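Local atomic coordinates of imine reductase (Bacillus cereus, PDB entry 4D3D), a protein that catalyses the NADPH-dependent, S-selective reduction of the imine 2-methylpyrroline to the corresponding amine. Residues B[145-151]-B[169-173]; B[86-90]-B[117-121]; B[98-102]-B[124-130]. All blocks are in the same frame, centred on the assembly; numbering follows the deposited sequence. Where two conformers were deposited one is given.

Contact 1. Residues B[145-151]-B[169-173]; sequences GKSESYT and VLTSS
Residues 149-151 and 171-173 are extended and run side by side as parallel strands, Tyr150 facing Ser172 (CA-CA 4.7 Å) and Thr151 facing Ser173 (5.2 Å); their short axes approach to 4.4 Å at 49°. Ser172 bonds on either side of Tyr150: its N donates to Ser149 O at 2.8 Å, though bent (134°), and its O accepts from Thr151 N at 3.1 Å. They are the two strands of a beta-alpha-beta crossover, with helix 157-170 between them, at one edge of the Rossmann-type sheet. Before the first strand, a type I turn from Lys146 to Ser149 is closed by Ser149 N to Lys146 O (3.0 Å). Ser147 O in this turn accepts from Ser172 OG (2.7 Å; chi1 m), and Gly145 N (positive phi, 97°) donates to Leu170 O at 2.7 Å. On the face with Thr171, Thr151 OG1 donates to Thr171 OG1 (2.9 Å), which in turn donates to Ser172 O (2.7 Å), so that this carbonyl accepts twice. Ser149 OG bonds to Gly143 O, Lys146 NZ to Ser142 O and Ser173 OG to Glu168. Ser172 CB sits 3.5 Å from the centroid of the Tyr150 ring, a CH-pi contact over its face.

Contact 2. Residues B[86-90]-B[117-121]; sequences TDYNV and KARKA
Two helices of the Rossmann-type NADP-binding domain meet here: the first turn of helix 88-95, which follows strand 80-83, and the N-terminal half of helix 115-127, which follows strand 106-109. They touch mainly through side chains, for the nearest CA pair, Tyr88 and Lys117, is 7.4 Å apart. Tyr88 has the largest buried area of the contact. With chi1 m (-81°) and chi2 81°, it reaches from the start of its helix across to the other, where Lys117 O and Ala118 N lie over one face of its ring. Tyr88 CE2 approaches Ala121 CB to 3.5 Å, and Tyr88 OH stands 3.5 Å from Ala118 CB. Lys117, Ala118 and Ala121 belong to regular helix, with Ala121 N bonded to Lys117 O at 3.0 Å; the ring lies over the Lys117-Ala118 peptide, and the methyls of Ala121 and Ala118 meet it at CE2 and at the hydroxyl end respectively. Thr134 of strand 131-137 touches both Tyr88 and Ala118, so the ring is also packed on the sheet. Lys117, next in buried area, points its CB toward the other helix. Its chain bends, with chi2 off-well at -132° and chi3 p, and brings CE to 4.0 Å from Tyr88 CB. This places the ammonium beside Asn89, where Lys117 NZ makes a weak hydrogen bond of 3.3 Å to Asn89 OD1. Asn89 is itself held by the helix start: Asp87, extended (-158/157) in the N-cap position and with chi1 t, accepts through OD1 from Asn89 N at 2.8 Å and 169°.

Contact 3. Residues B[98-102]-B[124-130]; sequences VSENL and WLEDRGA
Helix 115-127 ends against the loop after helix 88-95, where residues 99-100 form a 3-10 segment. Trp124, chi1 t, swings its indole back toward that loop: CZ3 lies 4.1 Å from Leu102 CD1, and CZ2 is 3.9 Å from Ser99 OG, while Tyr92 meets the indole edge-to-face. Trp124 O accepts from Arg128 NH1 at 2.9 Å. Leu125, with chi1 m and chi2 t, adds CD2 at 4.2 Å from the same Leu102 CD1, and Leu107 of strand 106-109 backs it. Leu102 (m, t) points its CB at the helix end and has the largest area covered here. At Arg128 the chain has left the helix; its side chain (chi1 m, chi2 and chi3 t) runs back along the helix, CD at 4.0 Å from Leu102 CD1, and NE donates to Ser99 OG at 3.1 Å. That hydroxyl also bonds Glu96 O. A water donates to Arg128 O (2.7 Å) and to Ser99 O (2.6 Å) and accepts from Leu102 N (3.2 Å), joining the two backbones. Gly129 has positive phi (86°), and its backbone is bonded to Gly104. Ala130 comes last, its CA 5.5 Å from that of Leu102 and its CB 3.4 Å from Leu102 O and 4.2 Å from Leu102 CB. The turn is a Schellman motif with Gly129 as C-prime, defined by Ala130 N to Leu125 O and Gly129 N to Glu126 O (both 3.0 Å); it ends the helix and sends the chain into strand 131-137 of the Rossmann-type domain.

In the fold
All three contacts lie within the Rossmann-type NADP-binding domain. Contacts 2 and 3 are neighbours, their centres 14 Å apart, and both use helix 115-127: contact 2 its N-terminal half, contact 3 its C-terminal end. Their segments alternate along the chain (86-90, 98-102, 117-121, 124-130), so together they fasten that helix to helix 88-95 and the loop after it. Contact 1 comes later in sequence, at the sheet edge formed by strands 149-155 and 171-175, its centre 23 Å from that of contact 2 and 29 Å from that of contact 3. Strand 131-137, entered directly after contact 3, pairs antiparallel with 149-155, so the chain runs from helix 115-127 through it to the crossover of contact 1.

Contact 1. Residues B[145-151]-B[169-173]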
# COMPACT_ATOMS: atom_id res chain seq x y z
N GLY B 145 13.01 -6.69 25.27
CA GLY B 145 14.41 -6.76 25.69
C GLY B 145 15.43 -6.38 24.61
O GLY B 145 16.63 -6.37 24.88
N LYS B 146 14.95 -6.06 23.42
CA LYS B 146 15.86 -5.72 22.30
C LYS B 146 15.77 -4.24 21.92
O LYS B 146 14.66 -3.70 21.75
CB LYS B 146 15.51 -6.59 21.12
CG LYS B 146 15.66 -8.06 21.41
CD LYS B 146 15.25 -8.88 20.21
CE LYS B 146 15.42 -10.36 20.50
NZ LYS B 146 14.52 -11.10 19.58
N SER B 147 16.90 -3.55 21.79
CA SER B 147 16.91 -2.11 21.58
C SER B 147 16.42 -1.78 20.17
O SER B 147 15.97 -0.67 19.96
CB SER B 147 18.30 -1.54 21.82
OG SER B 147 19.19 -2.21 20.92
N GLU B 148 16.48 -2.71 19.22
CA GLU B 148 15.94 -2.45 17.84
C GLU B 148 14.41 -2.40 17.88
O GLU B 148 13.77 -2.02 16.89
CB GLU B 148 16.29 -3.54 16.78
CG GLU B 148 17.66 -4.18 16.90
CD GLU B 148 17.71 -5.29 17.95
OE1 GLU B 148 17.17 -6.42 17.75
OE2 GLU B 148 18.28 -4.99 19.03
N SER B 149 13.80 -2.89 18.98
CA SER B 149 12.34 -2.87 19.09
C SER B 149 11.89 -1.47 19.57
O SER B 149 12.56 -0.86 20.38
CB SER B 149 11.85 -3.91 20.10
OG SER B 149 12.14 -5.26 19.73
N TYR B 150 10.77 -1.01 19.06
CA TYR B 150 10.21 0.29 19.47
C TYR B 150 8.78 0.14 19.98
O TYR B 150 7.99 -0.70 19.50
CB TYR B 150 10.26 1.33 18.32
CG TYR B 150 11.63 1.96 18.17
CD1 TYR B 150 12.65 1.29 17.51
CD2 TYR B 150 11.90 3.23 18.73
CE1 TYR B 150 13.92 1.84 17.40
CE2 TYR B 150 13.17 3.80 18.62
CZ TYR B 150 14.16 3.09 17.95
OH TYR B 150 15.41 3.62 17.84
N THR B 151 8.43 0.97 20.94
CA THR B 151 7.02 1.16 21.39
C THR B 151 6.66 2.64 21.30
O THR B 151 7.46 3.55 21.68
CB THR B 151 6.94 0.71 22.84
OG1 THR B 151 7.26 -0.70 22.91
CG2 THR B 151 5.57 0.96 23.45
N VAL B 169 13.96 -0.39 29.46
CA VAL B 169 14.43 -1.75 29.67
C VAL B 169 13.70 -2.75 28.74
O VAL B 169 14.27 -3.75 28.28
CB VAL B 169 14.19 -2.15 31.14
CG1 VAL B 169 14.51 -3.62 31.36
CG2 VAL B 169 14.96 -1.22 32.05
N LEU B 170 12.44 -2.45 28.40
CA LEU B 170 11.65 -3.33 27.55
C LEU B 170 11.94 -3.18 26.03
O LEU B 170 12.04 -4.19 25.32
CB LEU B 170 10.14 -3.08 27.79
CG LEU B 170 9.71 -3.27 29.24
CD1 LEU B 170 8.22 -3.02 29.31
CD2 LEU B 170 10.07 -4.67 29.80
N THR B 171 11.96 -1.95 25.56
CA THR B 171 12.18 -1.59 24.16
C THR B 171 12.69 -0.14 24.08
O THR B 171 12.61 0.60 25.08
CB THR B 171 10.87 -1.64 23.27
OG1 THR B 171 10.03 -0.51 23.58
CG2 THR B 171 10.07 -2.86 23.42
N SER B 172 13.16 0.30 22.90
CA SER B 172 13.35 1.72 22.64
C SER B 172 11.99 2.43 22.61
O SER B 172 10.98 1.79 22.42
CB SER B 172 14.12 1.95 21.34
OG SER B 172 15.42 1.41 21.55
N SER B 173 11.99 3.71 22.88
CA SER B 173 10.75 4.46 22.98
C SER B 173 10.60 5.45 21.84
O SER B 173 11.59 5.97 21.29
CB SER B 173 10.70 5.20 24.30
OG SER B 173 11.69 6.21 24.36

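Contact 2. Residues B[86-90]-B[117-121]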
# COMPACT_ATOMS: atom_id res chain seq x y z
N THR B 86 -5.78 -7.69 27.79
CA THR B 86 -6.26 -7.99 26.44
C THR B 86 -7.11 -6.86 25.83
O THR B 86 -7.20 -6.75 24.63
CB THR B 86 -7.07 -9.33 26.40
OG1 THR B 86 -8.16 -9.25 27.31
CG2 THR B 86 -6.21 -10.55 26.72
N ASP B 87 -7.74 -6.00 26.67
CA ASP B 87 -8.66 -4.96 26.22
C ASP B 87 -8.74 -3.88 27.29
O ASP B 87 -8.53 -4.22 28.47
CB ASP B 87 -10.05 -5.57 26.09
CG ASP B 87 -11.01 -4.71 25.27
OD1 ASP B 87 -11.70 -3.79 25.78
OD2 ASP B 87 -11.14 -5.02 24.07
N TYR B 88 -9.12 -2.67 26.94
CA TYR B 88 -9.41 -1.65 27.97
C TYR B 88 -10.59 -1.99 28.86
O TYR B 88 -10.62 -1.57 30.09
CB TYR B 88 -9.68 -0.26 27.34
CG TYR B 88 -8.44 0.50 26.98
CD1 TYR B 88 -7.73 0.25 25.78
CD2 TYR B 88 -7.95 1.48 27.86
CE1 TYR B 88 -6.57 0.96 25.48
CE2 TYR B 88 -6.81 2.20 27.54
CZ TYR B 88 -6.14 1.97 26.39
OH TYR B 88 -4.95 2.65 26.20
N ASN B 89 -11.56 -2.77 28.35
CA ASN B 89 -12.63 -3.20 29.25
C ASN B 89 -12.18 -3.95 30.51
O ASN B 89 -12.87 -3.85 31.57
CB ASN B 89 -13.72 -3.98 28.53
CG ASN B 89 -14.48 -3.07 27.62
OD1 ASN B 89 -14.43 -1.83 27.79
ND2 ASN B 89 -15.08 -3.62 26.63
N VAL B 90 -11.10 -4.69 30.37
CA VAL B 90 -10.54 -5.48 31.48
C VAL B 90 -10.10 -4.41 32.51
O VAL B 90 -10.29 -4.60 33.68
CB VAL B 90 -9.35 -6.38 31.11
CG1 VAL B 90 -8.78 -7.05 32.34
CG2 VAL B 90 -9.78 -7.46 30.09
N LYS B 117 -10.52 5.38 22.86
CA LYS B 117 -10.54 4.49 24.04
C LYS B 117 -9.39 4.81 25.06
O LYS B 117 -9.63 4.87 26.26
CB LYS B 117 -10.51 3.04 23.59
CG LYS B 117 -11.88 2.67 22.93
CD LYS B 117 -12.52 1.36 23.39
CE LYS B 117 -12.53 1.21 24.91
NZ LYS B 117 -13.68 0.47 25.57
N ALA B 118 -8.19 5.10 24.55
CA ALA B 118 -7.07 5.52 25.33
C ALA B 118 -7.33 6.88 26.00
O ALA B 118 -7.00 7.05 27.18
CB ALA B 118 -5.82 5.61 24.50
N ARG B 119 -7.92 7.83 25.28
CA ARG B 119 -8.27 9.11 25.89
C ARG B 119 -9.28 8.94 27.04
O ARG B 119 -9.13 9.61 28.08
CB ARG B 119 -8.86 10.04 24.86
CG ARG B 119 -7.83 10.50 23.79
CD ARG B 119 -8.51 11.14 22.56
NE ARG B 119 -7.47 11.49 21.56
CZ ARG B 119 -7.66 11.38 20.23
NH1 ARG B 119 -8.81 10.99 19.75
NH2 ARG B 119 -6.67 11.59 19.37
N LYS B 120 -10.32 8.14 26.82
CA LYS B 120 -11.36 7.99 27.84
C LYS B 120 -10.77 7.31 29.08
O LYS B 120 -11.08 7.75 30.22
CB LYS B 120 -12.52 7.19 27.30
CG LYS B 120 -13.45 7.96 26.33
CD LYS B 120 -14.68 7.14 25.99
N ALA B 121 -9.85 6.34 28.91
CA ALA B 121 -9.17 5.71 30.02
C ALA B 121 -8.29 6.67 30.81
O ALA B 121 -8.31 6.69 32.07
CB ALA B 121 -8.37 4.55 29.57

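Contact 3. Residues B[98-102]-B[124-130]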
# COMPACT_ATOMS: atom_id res chain seq x y z
N VAL B 98 -11.97 -0.81 42.90
CA VAL B 98 -10.94 -0.32 43.81
C VAL B 98 -10.50 1.12 43.47
O VAL B 98 -9.39 1.50 43.71
CB VAL B 98 -9.75 -1.29 43.89
CG1 VAL B 98 -10.20 -2.60 44.56
CG2 VAL B 98 -9.14 -1.57 42.55
N SER B 99 -11.45 1.90 42.99
CA SER B 99 -11.16 3.25 42.43
C SER B 99 -10.53 4.17 43.48
O SER B 99 -9.77 5.10 43.13
CB SER B 99 -12.51 3.90 42.12
OG SER B 99 -13.03 3.51 40.90
N GLU B 100 -10.85 3.95 44.76
CA GLU B 100 -10.26 4.73 45.87
C GLU B 100 -8.77 4.48 46.16
O GLU B 100 -8.15 5.16 47.03
CB GLU B 100 -11.12 4.51 47.13
CG GLU B 100 -10.90 3.16 47.89
CD GLU B 100 -11.68 1.89 47.41
OE1 GLU B 100 -12.20 1.91 46.26
OE2 GLU B 100 -11.73 0.86 48.18
N ASN B 101 -8.14 3.51 45.50
CA ASN B 101 -6.78 3.15 45.73
C ASN B 101 -5.81 3.53 44.64
O ASN B 101 -4.64 3.06 44.62
CB ASN B 101 -6.70 1.64 45.99
CG ASN B 101 -7.40 1.23 47.29
OD1 ASN B 101 -7.39 1.97 48.29
ND2 ASN B 101 -8.03 0.09 47.29
N LEU B 102 -6.24 4.46 43.78
CA LEU B 102 -5.40 4.77 42.58
C LEU B 102 -4.59 6.06 42.66
O LEU B 102 -3.75 6.32 41.82
CB LEU B 102 -6.35 4.84 41.41
CG LEU B 102 -7.13 3.55 41.00
CD1 LEU B 102 -8.13 3.80 39.90
CD2 LEU B 102 -6.13 2.51 40.51
N TRP B 124 -10.60 8.99 32.93
CA TRP B 124 -11.15 8.17 34.05
C TRP B 124 -10.13 8.02 35.15
O TRP B 124 -10.48 8.17 36.38
CB TRP B 124 -11.69 6.86 33.48
CG TRP B 124 -12.47 5.99 34.46
CD1 TRP B 124 -13.83 5.95 34.63
CD2 TRP B 124 -11.90 5.01 35.35
NE1 TRP B 124 -14.14 4.99 35.61
CE2 TRP B 124 -12.98 4.39 36.03
CE3 TRP B 124 -10.60 4.57 35.60
CZ2 TRP B 124 -12.76 3.38 36.97
CZ3 TRP B 124 -10.37 3.52 36.46
CH2 TRP B 124 -11.45 2.99 37.23
N LEU B 125 -8.90 7.65 34.83
CA LEU B 125 -7.83 7.52 35.76
C LEU B 125 -7.42 8.81 36.47
O LEU B 125 -7.27 8.84 37.68
CB LEU B 125 -6.60 6.91 35.13
CG LEU B 125 -6.77 5.43 34.70
CD1 LEU B 125 -5.65 4.96 33.81
CD2 LEU B 125 -6.80 4.61 36.00
N GLU B 126 -7.33 9.91 35.71
CA GLU B 126 -7.05 11.22 36.32
C GLU B 126 -8.10 11.66 37.33
O GLU B 126 -7.70 12.26 38.34
CB GLU B 126 -6.91 12.31 35.21
CG GLU B 126 -5.75 11.94 34.30
N ASP B 127 -9.37 11.42 37.07
CA ASP B 127 -10.48 11.78 37.96
C ASP B 127 -10.27 11.03 39.35
O ASP B 127 -10.76 11.50 40.38
CB ASP B 127 -11.80 11.39 37.41
CG ASP B 127 -12.25 12.33 36.29
OD1 ASP B 127 -11.58 13.38 36.14
OD2 ASP B 127 -13.24 12.01 35.64
N ARG B 128 -9.56 9.92 39.32
CA ARG B 128 -9.28 9.11 40.54
C ARG B 128 -7.88 9.32 41.10
O ARG B 128 -7.39 8.63 42.01
CB ARG B 128 -9.59 7.60 40.26
CG ARG B 128 -11.08 7.35 40.03
CD ARG B 128 -11.39 6.10 39.21
NE ARG B 128 -12.86 5.98 39.09
CZ ARG B 128 -13.61 6.75 38.32
NH1 ARG B 128 -13.10 7.68 37.55
NH2 ARG B 128 -14.91 6.60 38.34
N GLY B 129 -7.15 10.31 40.57
CA GLY B 129 -5.84 10.67 41.07
C GLY B 129 -4.65 9.98 40.58
O GLY B 129 -3.55 10.18 41.03
N ALA B 130 -4.85 9.17 39.50
CA ALA B 130 -3.78 8.45 38.85
C ALA B 130 -3.38 9.18 37.56
O ALA B 130 -4.00 10.16 37.15
CB ALA B 130 -4.26 7.01 38.52
O HOH W 1 -8.16 6.97 44.05